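Local atomic coordinates of IroE protein (Escherichia coli, PDB entry 2GZS), a protein that hydrolyses the trilactone ester bonds of the siderophore enterobactin and its glucosylated forms, preferring the iron-free compounds and tending to release linearised trimers. Residues Ser8-Thr16 with Arg28-Thr36; Ala53-Leu62 with Phe251-Leu260. All coordinates share one frame; numbering follows the deposited sequence.

Contact 1. Residues Ser8-Thr16 with Arg28-Thr36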
ATOM      1  N   SER A   8      -7.635  12.020  17.752  1.00 18.16           N
ATOM      2  CA  SER A   8      -8.708  11.057  17.871  1.00 17.08           C
ATOM      3  C   SER A   8      -8.648  10.385  19.242  1.00 22.17           C
ATOM      4  O   SER A   8      -7.545  10.174  19.807  1.00 18.63           O
ATOM      5  CB  SER A   8      -8.668   9.996  16.778  1.00 16.94           C
ATOM      6  OG  SER A   8      -9.575   8.963  17.018  1.00 18.99           O
ATOM      7  N   VAL A   9      -9.844  10.050  19.766  1.00 15.81           N
ATOM      8  CA  VAL A   9      -9.741   9.333  21.025  1.00 17.76           C
ATOM      9  C   VAL A   9      -9.171   7.958  20.826  1.00 21.30           C
ATOM     10  O   VAL A   9      -8.731   7.272  21.741  1.00 18.34           O
ATOM     11  CB  VAL A   9     -11.133   9.238  21.694  1.00 20.43           C
ATOM     12  CG1 VAL A   9     -11.548  10.550  22.276  1.00 24.88           C
ATOM     13  CG2 VAL A   9     -12.182   8.777  20.664  1.00 27.87           C
ATOM     14  N   PHE A  10      -9.154   7.393  19.585  1.00 15.63           N
ATOM     15  CA  PHE A  10      -8.740   6.039  19.373  1.00 13.27           C
ATOM     16  C   PHE A  10      -7.234   5.865  19.042  1.00 11.22           C
ATOM     17  O   PHE A  10      -6.700   4.804  19.218  1.00 15.18           O
ATOM     18  CB  PHE A  10      -9.578   5.496  18.175  1.00 18.21           C
ATOM     19  CG  PHE A  10     -11.060   5.261  18.568  1.00 13.29           C
ATOM     20  CD1 PHE A  10     -11.381   4.223  19.395  1.00 15.09           C
ATOM     21  CD2 PHE A  10     -11.999   6.153  18.061  1.00 18.51           C
ATOM     22  CE1 PHE A  10     -12.735   4.036  19.724  1.00 19.40           C
ATOM     23  CE2 PHE A  10     -13.341   5.991  18.389  1.00 18.42           C
ATOM     24  CZ  PHE A  10     -13.646   4.958  19.243  1.00 19.21           C
ATOM     25  N   TYR A  11      -6.643   6.950  18.559  1.00 13.98           N
ATOM     26  CA  TYR A  11      -5.299   6.917  17.961  1.00 14.21           C
ATOM     27  C   TYR A  11      -4.612   8.262  18.177  1.00 11.44           C
ATOM     28  O   TYR A  11      -5.243   9.295  18.283  1.00 14.44           O
ATOM     29  CB  TYR A  11      -5.392   6.748  16.428  1.00 11.86           C
ATOM     30  CG  TYR A  11      -5.410   5.390  15.834  1.00 11.35           C
ATOM     31  CD1 TYR A  11      -6.540   4.569  15.894  1.00 14.50           C
ATOM     32  CD2 TYR A  11      -4.282   4.846  15.196  1.00  9.49           C
ATOM     33  CE1 TYR A  11      -6.638   3.286  15.378  1.00 11.20           C
ATOM     34  CE2 TYR A  11      -4.370   3.561  14.670  1.00 12.28           C
ATOM     35  CZ  TYR A  11      -5.515   2.776  14.733  1.00 11.13           C
ATOM     36  OH  TYR A  11      -5.584   1.506  14.213  1.00 12.40           O
ATOM     37  N   HIS A  12      -3.283   8.269  18.245  1.00 13.30           N
ATOM     38  CA  HIS A  12      -2.511   9.505  18.294  1.00 12.90           C
ATOM     39  C   HIS A  12      -1.585   9.558  17.070  1.00 12.67           C
ATOM     40  O   HIS A  12      -1.176   8.543  16.566  1.00 14.21           O
ATOM     41  CB  HIS A  12      -1.638   9.632  19.543  1.00 16.79           C
ATOM     42  CG  HIS A  12      -0.734   8.544  19.974  1.00 14.35           C
ATOM     43  ND1 HIS A  12      -1.155   7.370  20.524  1.00 15.68           N
ATOM     44  CD2 HIS A  12       0.629   8.446  19.941  1.00 20.86           C
ATOM     45  CE1 HIS A  12      -0.152   6.562  20.844  1.00 17.29           C
ATOM     46  NE2 HIS A  12       0.927   7.227  20.475  1.00 21.59           N
ATOM     47  N   PHE A  13      -1.271  10.757  16.680  1.00 13.12           N
ATOM     48  CA  PHE A  13      -0.596  10.923  15.382  1.00 13.98           C
ATOM     49  C   PHE A  13       0.668  11.737  15.509  1.00 16.64           C
ATOM     50  O   PHE A  13       0.766  12.641  16.316  1.00 17.70           O
ATOM     51  CB  PHE A  13      -1.528  11.735  14.487  1.00 18.90           C
ATOM     52  CG  PHE A  13      -2.838  11.065  14.211  1.00 18.18           C
ATOM     53  CD1 PHE A  13      -3.000  10.326  13.066  1.00 16.20           C
ATOM     54  CD2 PHE A  13      -3.882  11.200  15.148  1.00 20.39           C
ATOM     55  CE1 PHE A  13      -4.223   9.719  12.840  1.00 20.94           C
ATOM     56  CE2 PHE A  13      -5.094  10.582  14.892  1.00 23.59           C
ATOM     57  CZ  PHE A  13      -5.257   9.834  13.752  1.00 17.97           C
ATOM     58  N   SER A  14       1.624  11.428  14.624  1.00 15.80           N
ATOM     59  CA  SER A  14       2.742  12.351  14.474  1.00 16.05           C
ATOM     60  C   SER A  14       3.070  12.472  12.997  1.00 19.97           C
ATOM     61  O   SER A  14       2.577  11.635  12.206  1.00 17.33           O
ATOM     62  CB  SER A  14       3.909  11.890  15.353  1.00 23.87           C
ATOM     63  OG  SER A  14       4.248  10.576  15.043  1.00 34.83           O
ATOM     64  N   ALA A  15       3.801  13.492  12.577  1.00 17.17           N
ATOM     65  CA  ALA A  15       4.127  13.637  11.145  1.00 15.99           C
ATOM     66  C   ALA A  15       5.637  13.836  11.016  1.00 23.72           C
ATOM     67  O   ALA A  15       6.229  14.461  11.890  1.00 20.08           O
ATOM     68  CB  ALA A  15       3.388  14.778  10.466  1.00 21.51           C
ATOM     69  N   THR A  16       6.274  13.266   9.998  1.00 14.77           N
ATOM     70  CA  THR A  16       7.709  13.415   9.763  1.00 14.66           C
ATOM     71  C   THR A  16       7.888  13.717   8.266  1.00 17.79           C
ATOM     72  O   THR A  16       6.995  13.534   7.440  1.00 17.58           O
ATOM     73  CB  THR A  16       8.529  12.188  10.114  1.00 17.87           C
ATOM     74  OG1 THR A  16       8.200  11.025   9.364  1.00 36.65           O
ATOM     75  CG2 THR A  16       8.138  11.765  11.540  1.00 29.56           C
ATOM     76  N   ARG A  28       5.694  13.683   3.135  1.00  9.92           N
ATOM     77  CA  ARG A  28       5.077  14.011   4.447  1.00 10.71           C
ATOM     78  C   ARG A  28       4.489  12.734   4.962  1.00 10.26           C
ATOM     79  O   ARG A  28       3.666  12.162   4.234  1.00 11.71           O
ATOM     80  CB  ARG A  28       4.008  15.078   4.260  1.00 13.00           C
ATOM     81  CG  ARG A  28       3.342  15.511   5.603  1.00 20.71           C
ATOM     82  CD  ARG A  28       2.486  16.726   5.300  1.00 37.95           C
ATOM     83  NE  ARG A  28       3.098  17.976   4.861  1.00 37.15           N
ATOM     84  CZ  ARG A  28       2.418  18.845   4.096  1.00 40.31           C
ATOM     85  NH1 ARG A  28       1.169  18.544   3.735  1.00 47.11           N
ATOM     86  NH2 ARG A  28       3.031  19.964   3.732  1.00 39.93           N
ATOM     87  N   VAL A  29       4.968  12.176   6.085  1.00 10.63           N
ATOM     88  CA  VAL A  29       4.610  10.826   6.501  1.00  8.81           C
ATOM     89  C   VAL A  29       3.898  10.947   7.857  1.00 13.38           C
ATOM     90  O   VAL A  29       4.476  11.493   8.816  1.00 13.37           O
ATOM     91  CB  VAL A  29       5.834   9.913   6.612  1.00 12.56           C
ATOM     92  CG1 VAL A  29       5.442   8.523   7.140  1.00 12.45           C
ATOM     93  CG2 VAL A  29       6.496   9.884   5.226  1.00  9.03           C
ATOM     94  N   TRP A  30       2.671  10.449   7.890  1.00 10.41           N
ATOM     95  CA  TRP A  30       1.914  10.462   9.142  1.00 11.67           C
ATOM     96  C   TRP A  30       1.941   9.054   9.730  1.00 13.94           C
ATOM     97  O   TRP A  30       1.730   8.033   9.051  1.00 12.62           O
ATOM     98  CB  TRP A  30       0.462  10.857   8.963  1.00 10.67           C
ATOM     99  CG  TRP A  30       0.227  12.254   8.537  1.00 14.20           C
ATOM    100  CD1 TRP A  30      -0.037  13.299   9.392  1.00 15.99           C
ATOM    101  CD2 TRP A  30       0.208  12.809   7.210  1.00 12.39           C
ATOM    102  NE1 TRP A  30      -0.213  14.459   8.660  1.00 18.37           N
ATOM    103  CE2 TRP A  30      -0.062  14.168   7.315  1.00 15.01           C
ATOM    104  CE3 TRP A  30       0.416  12.205   5.939  1.00 11.87           C
ATOM    105  CZ2 TRP A  30      -0.153  14.990   6.212  1.00 19.75           C
ATOM    106  CZ3 TRP A  30       0.329  13.049   4.826  1.00 14.90           C
ATOM    107  CH2 TRP A  30       0.060  14.413   4.966  1.00 18.66           C
ATOM    108  N   THR A  31       2.229   8.975  11.026  1.00 11.55           N
ATOM    109  CA  THR A  31       2.159   7.724  11.758  1.00 11.45           C
ATOM    110  C   THR A  31       1.008   7.786  12.764  1.00 12.97           C
ATOM    111  O   THR A  31       1.007   8.697  13.617  1.00 14.91           O
ATOM    112  CB  THR A  31       3.484   7.392  12.456  1.00 13.56           C
ATOM    113  OG1 THR A  31       4.525   7.336  11.458  1.00 17.72           O
ATOM    114  CG2 THR A  31       3.460   5.998  13.062  1.00 16.57           C
ATOM    115  N   ALA A  32       0.028   6.914  12.671  1.00 11.15           N
ATOM    116  CA  ALA A  32      -1.118   6.830  13.544  1.00 11.06           C
ATOM    117  C   ALA A  32      -0.928   5.604  14.415  1.00  9.12           C
ATOM    118  O   ALA A  32      -0.888   4.486  13.933  1.00 11.06           O
ATOM    119  CB  ALA A  32      -2.452   6.764  12.770  1.00 12.04           C
ATOM    120  N   VAL A  33      -0.804   5.813  15.755  1.00 11.60           N
ATOM    121  CA  VAL A  33      -0.552   4.723  16.694  1.00 12.83           C
ATOM    122  C   VAL A  33      -1.819   4.511  17.535  1.00 11.19           C
ATOM    123  O   VAL A  33      -2.341   5.531  18.030  1.00 11.64           O
ATOM    124  CB  VAL A  33       0.617   5.047  17.637  1.00 11.30           C
ATOM    125  CG1 VAL A  33       0.827   3.942  18.636  1.00 14.87           C
ATOM    126  CG2 VAL A  33       1.942   5.278  16.870  1.00 14.75           C
ATOM    127  N   PRO A  34      -2.300   3.306  17.692  1.00 12.11           N
ATOM    128  CA  PRO A  34      -3.511   3.086  18.505  1.00 12.09           C
ATOM    129  C   PRO A  34      -3.288   3.550  19.958  1.00 13.06           C
ATOM    130  O   PRO A  34      -2.185   3.460  20.476  1.00 13.86           O
ATOM    131  CB  PRO A  34      -3.696   1.593  18.454  1.00 14.56           C
ATOM    132  CG  PRO A  34      -2.991   1.152  17.172  1.00 14.43           C
ATOM    133  CD  PRO A  34      -1.770   2.035  17.126  1.00 11.91           C
ATOM    134  N   ASN A  35      -4.367   4.059  20.537  1.00 13.68           N
ATOM    135  CA  ASN A  35      -4.306   4.403  21.968  1.00 13.73           C
ATOM    136  C   ASN A  35      -4.655   3.227  22.820  1.00 22.61           C
ATOM    137  O   ASN A  35      -4.525   3.337  24.040  1.00 24.30           O
ATOM    138  CB  ASN A  35      -5.281   5.555  22.230  1.00 13.18           C
ATOM    139  CG  ASN A  35      -4.737   6.866  21.758  1.00 15.75           C
ATOM    140  OD1 ASN A  35      -3.581   6.939  21.285  1.00 19.39           O
ATOM    141  ND2 ASN A  35      -5.474   7.961  21.892  1.00 17.44           N
ATOM    142  N   THR A  36      -5.151   2.154  22.240  1.00 18.37           N
ATOM    143  CA  THR A  36      -5.334   0.911  23.017  1.00 29.51           C
ATOM    144  C   THR A  36      -4.013   0.165  22.963  1.00 26.34           C
ATOM    145  O   THR A  36      -3.170   0.249  22.047  1.00 24.26           O
ATOM    146  CB  THR A  36      -6.572   0.209  22.490  1.00 42.09           C
ATOM    147  OG1 THR A  36      -6.517  -0.060  21.091  1.00 27.72           O
ATOM    148  CG2 THR A  36      -7.748   1.209  22.559  1.00 47.79           C
TER
HETATM  149  O   HOH W   1      -7.371   2.089  19.426  1.00 20.59           O
HETATM  150  O   HOH W   2       5.412  10.052  11.113  1.00 18.76           O
HETATM  151  O   HOH W   3       2.342   8.896  16.414  1.00 32.74           O
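Pro34 lies over one face of the Tyr11 ring, its CA 3.9 Å from the ring centroid, and the carbonyl carbon of Ala32 sits at the edge of the same ring. Tyr11 OH reaches beyond the pair to a hydrogen bond with Pro72 O. The His12 imidazole has Val33 CB over one face, offset toward the rim, and Asn35 OD1 at its edge. His12 ND1 donates to Asn35 OD1 at 2.6 Å, close to the ring plane, and meets the oxygen nearly along the C=O axis. Ring and amide planes are 24° apart, so the two groups are almost coplanar. The His12 chi1 of 50° sets CG between the backbone N and the carbonyl carbon and brings the ring alongside Val33.

The two strands form an antiparallel beta hairpin at one border of the mixed alpha/beta-hydrolase sheet. His12, Ser14 and Thr16 make hydrogen-bonded pairs with Val33, Thr31 and Val29. On one face Ala32 CB packs 3.4 Å from Phe13 CE1, and Ala15 CB makes an off-centre CH-pi contact with the five-membered ring of Trp30. On the other face a water joins Ser14 OG to Thr31 O. Near the strand ends, Asn35 N donates to Phe10 O at 2.8 Å.

Contact 2. Residues Ala53-Leu62 with Phe251-Leu260; sequences AVMDRLDDEL and FNASFRQALL
The Phe255 ring is held between Val54 CG1 over one face and Arg256 CG over the other. Val54 CG1 is 4.0 Å from Phe255 CE1. Arg57 CB approaches Phe255 CE2 obliquely at 3.7 Å. The Arg57 side chain then runs on, extended from CG to NE, and crosses Phe251 at about a right angle. Its guanidinium plane stands 66° from the Phe251 ring, with Arg57 NE 3.6 Å from Phe251 CD2. Asn252 OD1 lies at the guanidinium edge, 3.0 Å from Arg57 CD.

Arg256 is extended as well, and its guanidinium edge faces Asp59. Asp59 OD2 receives a weak, long bond of 3.5 Å from Arg256 NH1, part of a salt bridge. The carboxylate is turned 62° from the guanidinium plane. Asp59 OD1 accepts from Leu62 N at 3.1 Å, so Asp59 is the N-cap of helix 60-66. With an alanine in place of Asp59, Leu62 N would probably lose its capping acceptor and Arg256 NH1 its acidic partner.

Leu62 of helix 60-66, its CG anti to the backbone N (chi1 178°), is a knob among Phe255, Arg256, Leu259 and Leu260. The two helices after strand 43-48 thus pack on helix 247-262, which begins at the active-site His247 of this alpha/beta-hydrolase.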
ATOM      1  N   ALA A  53      -4.222  11.627   0.762  1.00  9.05           N
ATOM      2  CA  ALA A  53      -5.640  11.313   0.450  1.00 12.94           C
ATOM      3  C   ALA A  53      -6.183  10.345   1.466  1.00 12.61           C
ATOM      4  O   ALA A  53      -7.325  10.431   1.914  1.00 13.94           O
ATOM      5  CB  ALA A  53      -5.731  10.715  -0.969  1.00 12.30           C
ATOM      6  N   VAL A  54      -5.346   9.362   1.891  1.00 11.02           N
ATOM      7  CA  VAL A  54      -5.744   8.461   2.965  1.00  9.60           C
ATOM      8  C   VAL A  54      -6.038   9.308   4.224  1.00 12.35           C
ATOM      9  O   VAL A  54      -7.110   9.078   4.849  1.00 11.95           O
ATOM     10  CB  VAL A  54      -4.624   7.440   3.228  1.00  9.96           C
ATOM     11  CG1 VAL A  54      -4.983   6.726   4.530  1.00 14.05           C
ATOM     12  CG2 VAL A  54      -4.486   6.448   2.070  1.00 10.15           C
HETATM   13  N   MSE A  55      -5.156  10.222   4.575  1.00 10.39           N
HETATM   14  CA  MSE A  55      -5.443  10.992   5.818  1.00 10.95           C
HETATM   15  C   MSE A  55      -6.697  11.820   5.700  1.00 12.64           C
HETATM   16  O   MSE A  55      -7.395  11.934   6.717  1.00 17.11           O
HETATM   17  CB  MSE A  55      -4.265  11.888   6.167  1.00 13.36           C
HETATM   18  CG  MSE A  55      -3.049  11.012   6.563  1.00 14.08           C
HETATM   19 SE   MSE A  55      -3.322   9.958   8.163  1.00 18.79          SE
HETATM   20  CE  MSE A  55      -3.634  11.382   9.281  1.00 24.61           C
ATOM     21  N   ASP A  56      -6.978  12.374   4.551  1.00 11.47           N
ATOM     22  CA  ASP A  56      -8.209  13.135   4.376  1.00 12.46           C
ATOM     23  C   ASP A  56      -9.420  12.235   4.541  1.00 15.48           C
ATOM     24  O   ASP A  56     -10.511  12.815   4.815  1.00 17.37           O
ATOM     25  CB  ASP A  56      -8.211  13.699   2.953  1.00 16.71           C
ATOM     26  CG  ASP A  56      -9.508  14.445   2.624  1.00 33.71           C
ATOM     27  OD1 ASP A  56      -9.528  15.660   2.904  1.00 42.73           O
ATOM     28  OD2 ASP A  56     -10.477  13.843   2.106  1.00 89.78           O
ATOM     29  N   ARG A  57      -9.354  10.943   4.337  1.00 12.26           N
ATOM     30  CA  ARG A  57     -10.538  10.038   4.345  1.00 11.38           C
ATOM     31  C   ARG A  57     -10.560   9.277   5.661  1.00 13.90           C
ATOM     32  O   ARG A  57     -11.530   8.560   5.910  1.00 19.34           O
ATOM     33  CB  ARG A  57     -10.440   9.084   3.152  1.00 17.66           C
ATOM     34  CG  ARG A  57     -10.612   9.729   1.790  1.00 13.95           C
ATOM     35  CD  ARG A  57     -10.046   8.880   0.671  1.00 18.37           C
ATOM     36  NE  ARG A  57     -10.494   9.312  -0.634  1.00 27.70           N
ATOM     37  CZ  ARG A  57     -10.332  10.384  -1.347  1.00 40.44           C
ATOM     38  NH1 ARG A  57      -9.613  11.413  -0.895  1.00 93.34           N
ATOM     39  NH2 ARG A  57     -10.902  10.465  -2.561  1.00 31.20           N
ATOM     40  N   LEU A  58      -9.547   9.360   6.519  1.00 12.13           N
ATOM     41  CA  LEU A  58      -9.528   8.607   7.760  1.00 14.30           C
ATOM     42  C   LEU A  58     -10.498   9.251   8.740  1.00 20.83           C
ATOM     43  O   LEU A  58     -10.502  10.474   8.819  1.00 20.85           O
ATOM     44  CB  LEU A  58      -8.096   8.555   8.275  1.00 16.54           C
ATOM     45  CG  LEU A  58      -7.769   7.616   9.402  1.00 20.84           C
ATOM     46  CD1 LEU A  58      -7.990   6.175   8.920  1.00 24.32           C
ATOM     47  CD2 LEU A  58      -6.313   7.781   9.899  1.00 17.90           C
ATOM     48  N   ASP A  59     -11.323   8.412   9.379  1.00 19.03           N
ATOM     49  CA  ASP A  59     -12.338   9.039  10.241  1.00 20.08           C
ATOM     50  C   ASP A  59     -12.487   8.145  11.484  1.00 16.91           C
ATOM     51  O   ASP A  59     -12.012   7.016  11.515  1.00 17.16           O
ATOM     52  CB  ASP A  59     -13.673   9.264   9.550  1.00 26.57           C
ATOM     53  CG  ASP A  59     -14.304   8.025   8.956  1.00 26.01           C
ATOM     54  OD1 ASP A  59     -14.074   6.893   9.412  1.00 29.85           O
ATOM     55  OD2 ASP A  59     -15.043   8.155   7.956  1.00 47.61           O
ATOM     56  N   ASP A  60     -13.192   8.761  12.462  1.00 18.02           N
ATOM     57  CA  ASP A  60     -13.287   8.059  13.739  1.00 23.69           C
ATOM     58  C   ASP A  60     -14.075   6.755  13.602  1.00 19.79           C
ATOM     59  O   ASP A  60     -13.756   5.850  14.388  1.00 19.50           O
ATOM     60  CB  ASP A  60     -13.913   8.970  14.814  1.00 23.23           C
ATOM     61  CG  ASP A  60     -12.958   9.806  15.638  1.00 39.43           C
ATOM     62  OD1 ASP A  60     -11.729   9.571  15.648  1.00 30.60           O
ATOM     63  OD2 ASP A  60     -13.436  10.761  16.314  1.00 37.12           O
ATOM     64  N   GLU A  61     -15.081   6.649  12.714  1.00 16.19           N
ATOM     65  CA  GLU A  61     -15.823   5.384  12.634  1.00 20.05           C
ATOM     66  C   GLU A  61     -14.877   4.255  12.210  1.00 17.29           C
ATOM     67  O   GLU A  61     -14.961   3.178  12.744  1.00 18.75           O
ATOM     68  CB  GLU A  61     -17.005   5.295  11.646  1.00 39.79           C
ATOM     69  CG  GLU A  61     -17.639   3.928  11.514  1.00 55.93           C
ATOM     70  CD  GLU A  61     -17.596   3.001  10.322  1.00 76.32           C
ATOM     71  OE1 GLU A  61     -16.699   3.063   9.417  1.00 43.31           O
ATOM     72  OE2 GLU A  61     -18.520   2.092  10.255  1.00 28.88           O
ATOM     73  N   LEU A  62     -13.961   4.458  11.247  1.00 13.70           N
ATOM     74  CA  LEU A  62     -13.021   3.417  10.907  1.00 14.89           C
ATOM     75  C   LEU A  62     -12.077   3.108  12.072  1.00 12.18           C
ATOM     76  O   LEU A  62     -11.887   1.950  12.352  1.00 14.70           O
ATOM     77  CB  LEU A  62     -12.206   3.842   9.645  1.00 16.39           C
ATOM     78  CG  LEU A  62     -11.139   2.801   9.228  1.00 13.08           C
ATOM     79  CD1 LEU A  62     -11.626   1.480   8.741  1.00 17.31           C
ATOM     80  CD2 LEU A  62     -10.297   3.456   8.129  1.00 14.11           C
ATOM     81  N   PHE A 251     -11.113   3.656  -4.075  1.00 11.24           N
ATOM     82  CA  PHE A 251      -9.961   4.103  -3.261  1.00 11.40           C
ATOM     83  C   PHE A 251     -10.305   3.870  -1.781  1.00 11.44           C
ATOM     84  O   PHE A 251      -9.505   3.313  -1.045  1.00 10.69           O
ATOM     85  CB  PHE A 251      -9.617   5.564  -3.570  1.00 12.52           C
ATOM     86  CG  PHE A 251      -8.365   6.082  -2.851  1.00 11.41           C
ATOM     87  CD1 PHE A 251      -7.184   6.118  -3.579  1.00 10.13           C
ATOM     88  CD2 PHE A 251      -8.412   6.523  -1.531  1.00 13.47           C
ATOM     89  CE1 PHE A 251      -6.031   6.571  -2.920  1.00 11.82           C
ATOM     90  CE2 PHE A 251      -7.273   6.953  -0.909  1.00 11.11           C
ATOM     91  CZ  PHE A 251      -6.062   7.031  -1.592  1.00 10.11           C
ATOM     92  N   ASN A 252     -11.502   4.344  -1.440  1.00 10.41           N
ATOM     93  CA  ASN A 252     -11.962   4.229  -0.045  1.00 12.29           C
ATOM     94  C   ASN A 252     -12.099   2.792   0.371  1.00 12.14           C
ATOM     95  O   ASN A 252     -11.623   2.331   1.406  1.00 11.56           O
ATOM     96  CB  ASN A 252     -13.371   4.843   0.085  1.00 13.60           C
ATOM     97  CG  ASN A 252     -13.348   6.349   0.149  1.00 27.78           C
ATOM     98  OD1 ASN A 252     -12.252   6.904   0.267  1.00 25.52           O
ATOM     99  ND2 ASN A 252     -14.524   6.954   0.061  1.00 20.44           N
ATOM    100  N   ALA A 253     -12.841   1.984  -0.410  1.00 10.24           N
ATOM    101  CA  ALA A 253     -13.098   0.607  -0.055  1.00  8.43           C
ATOM    102  C   ALA A 253     -11.841  -0.202   0.146  1.00 10.55           C
ATOM    103  O   ALA A 253     -11.698  -1.025   1.065  1.00 10.51           O
ATOM    104  CB  ALA A 253     -13.948  -0.079  -1.151  1.00 11.51           C
ATOM    105  N   SER A 254     -10.904  -0.029  -0.790  1.00 10.89           N
ATOM    106  CA  SER A 254      -9.711  -0.887  -0.750  1.00  9.71           C
ATOM    107  C   SER A 254      -8.803  -0.448   0.439  1.00  8.80           C
ATOM    108  O   SER A 254      -8.330  -1.386   1.077  1.00  9.98           O
ATOM    109  CB  SER A 254      -9.022  -0.829  -2.124  1.00 11.19           C
ATOM    110  OG  SER A 254      -8.444   0.428  -2.383  1.00 12.02           O
ATOM    111  N   PHE A 255      -8.664   0.852   0.670  1.00  8.54           N
ATOM    112  CA  PHE A 255      -7.748   1.160   1.811  1.00 10.45           C
ATOM    113  C   PHE A 255      -8.449   0.754   3.103  1.00 12.33           C
ATOM    114  O   PHE A 255      -7.789   0.273   4.024  1.00 11.24           O
ATOM    115  CB  PHE A 255      -7.325   2.616   1.768  1.00 10.09           C
ATOM    116  CG  PHE A 255      -8.001   3.655   2.613  1.00 10.30           C
ATOM    117  CD1 PHE A 255      -7.780   3.766   4.016  1.00 13.41           C
ATOM    118  CD2 PHE A 255      -8.863   4.595   2.066  1.00 12.64           C
ATOM    119  CE1 PHE A 255      -8.410   4.739   4.776  1.00 12.99           C
ATOM    120  CE2 PHE A 255      -9.516   5.534   2.831  1.00 15.43           C
ATOM    121  CZ  PHE A 255      -9.295   5.628   4.206  1.00 11.98           C
ATOM    122  N   ARG A 256      -9.757   1.004   3.205  1.00  9.52           N
ATOM    123  CA  ARG A 256     -10.393   0.681   4.512  1.00 10.06           C
ATOM    124  C   ARG A 256     -10.445  -0.794   4.700  1.00  9.22           C
ATOM    125  O   ARG A 256     -10.212  -1.329   5.798  1.00 10.40           O
ATOM    126  CB  ARG A 256     -11.781   1.336   4.511  1.00  9.63           C
ATOM    127  CG  ARG A 256     -11.719   2.838   4.610  1.00 10.04           C
ATOM    128  CD  ARG A 256     -13.166   3.370   4.604  1.00 24.40           C
ATOM    129  NE  ARG A 256     -13.147   4.761   4.181  1.00 47.69           N
ATOM    130  CZ  ARG A 256     -13.590   5.741   4.952  1.00 45.87           C
ATOM    131  NH1 ARG A 256     -14.064   5.368   6.134  1.00 45.78           N
ATOM    132  NH2 ARG A 256     -13.521   6.974   4.463  1.00 28.14           N
ATOM    133  N   GLN A 257     -10.737  -1.603   3.682  1.00  9.29           N
ATOM    134  CA  GLN A 257     -10.797  -3.037   3.836  1.00 10.74           C
ATOM    135  C   GLN A 257      -9.409  -3.625   4.125  1.00  9.51           C
ATOM    136  O   GLN A 257      -9.299  -4.581   4.868  1.00  9.98           O
ATOM    137  CB  GLN A 257     -11.497  -3.719   2.629  1.00 10.25           C
ATOM    138  CG  GLN A 257     -11.633  -5.235   2.840  1.00 12.37           C
ATOM    139  CD  GLN A 257     -12.614  -5.557   3.971  1.00 13.40           C
ATOM    140  OE1 GLN A 257     -13.803  -5.258   3.845  1.00 17.45           O
ATOM    141  NE2 GLN A 257     -12.160  -6.124   5.079  1.00 14.82           N
ATOM    142  N   ALA A 258      -8.363  -2.997   3.547  1.00  9.66           N
ATOM    143  CA  ALA A 258      -7.013  -3.465   3.905  1.00 10.28           C
ATOM    144  C   ALA A 258      -6.721  -3.222   5.397  1.00  6.79           C
ATOM    145  O   ALA A 258      -6.183  -4.132   6.006  1.00 10.99           O
ATOM    146  CB  ALA A 258      -5.999  -2.764   2.988  1.00 10.83           C
ATOM    147  N   LEU A 259      -7.076  -2.032   5.837  1.00  8.62           N
ATOM    148  CA  LEU A 259      -6.859  -1.836   7.307  1.00  8.51           C
ATOM    149  C   LEU A 259      -7.655  -2.843   8.119  1.00  9.41           C
ATOM    150  O   LEU A 259      -7.203  -3.421   9.098  1.00 11.88           O
ATOM    151  CB  LEU A 259      -7.235  -0.398   7.629  1.00  7.93           C
ATOM    152  CG  LEU A 259      -6.239   0.663   7.224  1.00  8.95           C
ATOM    153  CD1 LEU A 259      -6.813   2.076   7.238  1.00 11.49           C
ATOM    154  CD2 LEU A 259      -5.003   0.599   8.178  1.00 11.40           C
ATOM    155  N   LEU A 260      -8.914  -3.034   7.739  1.00  9.41           N
ATOM    156  CA  LEU A 260      -9.757  -3.967   8.525  1.00 11.11           C
ATOM    157  C   LEU A 260      -9.201  -5.367   8.496  1.00 13.21           C
ATOM    158  O   LEU A 260      -9.176  -6.134   9.481  1.00 12.77           O
ATOM    159  CB  LEU A 260     -11.198  -3.913   7.997  1.00 12.75           C
ATOM    160  CG  LEU A 260     -11.931  -2.620   8.323  1.00 13.73           C
ATOM    161  CD1 LEU A 260     -13.133  -2.453   7.403  1.00 13.25           C
ATOM    162  CD2 LEU A 260     -12.423  -2.579   9.775  1.00 17.06           C
TER

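Overall arrangement
Contact 1 closes before contact 2 opens along the chain, and their centres are 14 Å apart. Contact 1 joins strands 11-19 and 26-34, at one border of the eight-stranded sheet. Contact 2 brings helices 51-57 and 60-66, which follow strand 43-48, against helix 247-262 near the end of the modelled chain. The two meet directly. Ser8 OG and Asp60 OD1 are 2.6 Å apart, a probable hydrogen bond, and the selenomethionine Met55 packs on Trp30 and Phe13. Helices 51-57 and 60-66 thus lie between the hairpin and helix 247-262. That last helix begins at the active-site residue His247, and its Phe251 meets the rings of Trp146 and His148 edge-to-face, consistent with packing continuous toward the catalytic region.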